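Local coordinates for protein betaine aldehyde dehydrogenase (Staphylococcus aureus subsp. aureus COL, PDB 4QTO) that catalyses the NAD-dependent oxidation of betaine aldehyde to glycine betaine, at residues A187-A192 / A478-Y483. Numbering follows the deposited sequence.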
loop_
_atom_site.group_PDB
_atom_site.type_symbol
_atom_site.label_atom_id
_atom_site.label_comp_id
_atom_site.label_asym_id
_atom_site.label_seq_id
_atom_site.Cartn_x
_atom_site.Cartn_y
_atom_site.Cartn_z
ATOM N N ALA A 187 -25.067 11.866 -2.157
ATOM C CA ALA A 187 -24.694 12.119 -3.544
ATOM C C ALA A 187 -23.171 12.345 -3.641
ATOM O O ALA A 187 -22.509 11.797 -4.528
ATOM C CB ALA A 187 -25.418 13.311 -4.102
ATOM N N SER A 188 -22.631 13.166 -2.732
ATOM C CA SER A 188 -21.184 13.476 -2.757
ATOM C C SER A 188 -20.332 12.222 -2.609
ATOM O O SER A 188 -19.262 12.088 -3.205
ATOM C CB SER A 188 -20.769 14.518 -1.715
ATOM O OG SER A 188 -20.759 14.025 -0.366
ATOM N N TRP A 189 -20.792 11.281 -1.787
ATOM C CA TRP A 189 -20.044 10.038 -1.567
ATOM C C TRP A 189 -19.882 9.189 -2.829
ATOM O O TRP A 189 -18.933 8.414 -2.947
ATOM C CB TRP A 189 -20.735 9.191 -0.492
ATOM C CG TRP A 189 -20.677 9.711 0.923
ATOM C CD1 TRP A 189 -20.383 10.970 1.342
ATOM C CD2 TRP A 189 -21.070 8.982 2.100
ATOM N NE1 TRP A 189 -20.501 11.044 2.712
ATOM C CE2 TRP A 189 -20.901 9.824 3.192
ATOM C CE3 TRP A 189 -21.492 7.662 2.317
ATOM C CZ2 TRP A 189 -21.193 9.420 4.492
ATOM C CZ3 TRP A 189 -21.752 7.254 3.626
ATOM C CH2 TRP A 189 -21.596 8.135 4.675
ATOM N N LYS A 190 -20.827 9.327 -3.740
ATOM C CA LYS A 190 -20.831 8.629 -5.000
ATOM C C LYS A 190 -20.192 9.439 -6.136
ATOM O O LYS A 190 -19.350 8.913 -6.887
ATOM C CB LYS A 190 -22.274 8.215 -5.366
ATOM C CG LYS A 190 -22.979 7.378 -4.290
ATOM C CD LYS A 190 -24.306 6.858 -4.783
ATOM C CE LYS A 190 -25.146 6.186 -3.716
ATOM N NZ LYS A 190 -24.501 5.010 -3.116
ATOM N N ILE A 191 -20.543 10.725 -6.248
ATOM C CA ILE A 191 -20.041 11.545 -7.334
ATOM C C ILE A 191 -18.548 11.746 -7.229
ATOM O O ILE A 191 -17.819 11.647 -8.239
ATOM C CB ILE A 191 -20.708 12.933 -7.326
ATOM C CG1 ILE A 191 -22.187 12.804 -7.713
ATOM C CG2 ILE A 191 -20.039 13.873 -8.290
ATOM C CD1 ILE A 191 -22.976 14.037 -7.353
ATOM N N ALA A 192 -18.060 12.037 -6.024
ATOM C CA ALA A 192 -16.652 12.412 -5.885
ATOM C C ALA A 192 -15.691 11.348 -6.399
ATOM O O ALA A 192 -14.794 11.656 -7.212
ATOM C CB ALA A 192 -16.336 12.831 -4.470
ATOM N N ALA A 478 -12.011 7.482 5.975
ATOM C CA ALA A 478 -12.218 6.075 6.410
ATOM C C ALA A 478 -13.428 5.462 5.731
ATOM O O ALA A 478 -14.463 6.114 5.608
ATOM C CB ALA A 478 -12.412 6.049 7.923
ATOM N N PRO A 479 -13.351 4.186 5.344
ATOM C CA PRO A 479 -14.459 3.512 4.661
ATOM C C PRO A 479 -15.638 3.246 5.562
ATOM O O PRO A 479 -15.472 3.003 6.767
ATOM C CB PRO A 479 -13.846 2.199 4.214
ATOM C CG PRO A 479 -12.786 1.925 5.247
ATOM C CD PRO A 479 -12.179 3.304 5.499
ATOM N N TRP A 480 -16.818 3.338 4.967
ATOM C CA TRP A 480 -18.108 3.175 5.641
ATOM C C TRP A 480 -18.956 2.170 4.880
ATOM O O TRP A 480 -19.081 2.273 3.646
ATOM C CB TRP A 480 -18.805 4.520 5.616
ATOM C CG TRP A 480 -20.193 4.542 6.167
ATOM C CD1 TRP A 480 -21.356 4.277 5.502
ATOM C CD2 TRP A 480 -20.553 4.776 7.533
ATOM N NE1 TRP A 480 -22.412 4.351 6.364
ATOM C CE2 TRP A 480 -21.952 4.667 7.618
ATOM C CE3 TRP A 480 -19.824 5.092 8.688
ATOM C CZ2 TRP A 480 -22.637 4.849 8.819
ATOM C CZ3 TRP A 480 -20.491 5.291 9.865
ATOM C CH2 TRP A 480 -21.900 5.166 9.931
ATOM N N GLY A 481 -19.549 1.219 5.585
ATOM C CA GLY A 481 -20.399 0.236 4.928
ATOM C C GLY A 481 -20.756 -0.897 5.845
ATOM O O GLY A 481 -20.297 -0.950 6.988
ATOM N N GLY A 482 -21.561 -1.819 5.345
ATOM C CA GLY A 482 -22.061 -2.817 6.252
ATOM C C GLY A 482 -21.732 -4.254 6.052
ATOM O O GLY A 482 -21.490 -4.689 4.921
ATOM N N TYR A 483 -21.597 -4.941 7.177
ATOM C CA TYR A 483 -21.557 -6.401 7.177
ATOM C C TYR A 483 -22.980 -6.894 6.940
ATOM O O TYR A 483 -23.970 -6.153 7.120
ATOM C CB TYR A 483 -21.087 -6.953 8.540
ATOM C CG TYR A 483 -19.640 -6.828 8.986
ATOM C CD1 TYR A 483 -18.916 -5.636 8.871
ATOM C CD2 TYR A 483 -19.001 -7.918 9.583
ATOM C CE1 TYR A 483 -17.608 -5.521 9.338
ATOM C CE2 TYR A 483 -17.691 -7.811 10.060
ATOM C CZ TYR A 483 -17.013 -6.607 9.941
ATOM O OH TYR A 483 -15.713 -6.458 10.422
#
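Trp189 and Trp480 are the residues whose CA atoms come nearest across the contact, 10.1 Å apart. Segment 187-192 is a piece of helix 183-197, and Ile191 N hydrogen-bonds to Ala187 O within it. Segment 478-483 runs extended, without regular structure. The backbones stay well apart. Two indole side chains bridge that gap, each starting toward the other segment.

The pair is an edge-to-face (T-shaped) stack. The six-membered ring of Trp189 points its edge at the face of the five-membered ring of Trp480. Their centroids lie 5.2 Å apart and the planes meet at 66°, short of perpendicular. The leading edge of Trp189 is CZ3 and CH2. CZ3 comes to 3.5 Å from Trp480 CD1. CH2 stands 4.0 Å above the Trp480 plane, displaced toward the ring's rim. Trp480 CG is anti to the backbone N (chi1 176°), and a chi2 of -87° turns a face of the indole toward the Trp189 ring. The contact is apolar and buried. The indole nitrogen of Trp480 is engaged elsewhere: NE1 hydrogen-bonds to Glu279 OE1, which probably helps fix the rotation of the ring.

Trp189 also packs on Glu491 and Leu492, and the Trp480 backbone hydrogen-bonds to Glu491. Lys190 NZ makes a salt bridge to Glu491 OE2. Trp480 touches Thr465 and Trp467 of strand 465-468, in the other sheet. Helix 183-197 links the parallel strands 162-177 and 200-204, a beta-alpha-beta crossover consistent with the Rossmann-type NAD-binding domain of aldehyde dehydrogenases. The contact ties this helix to the loop between strands 465-468 and 487-488.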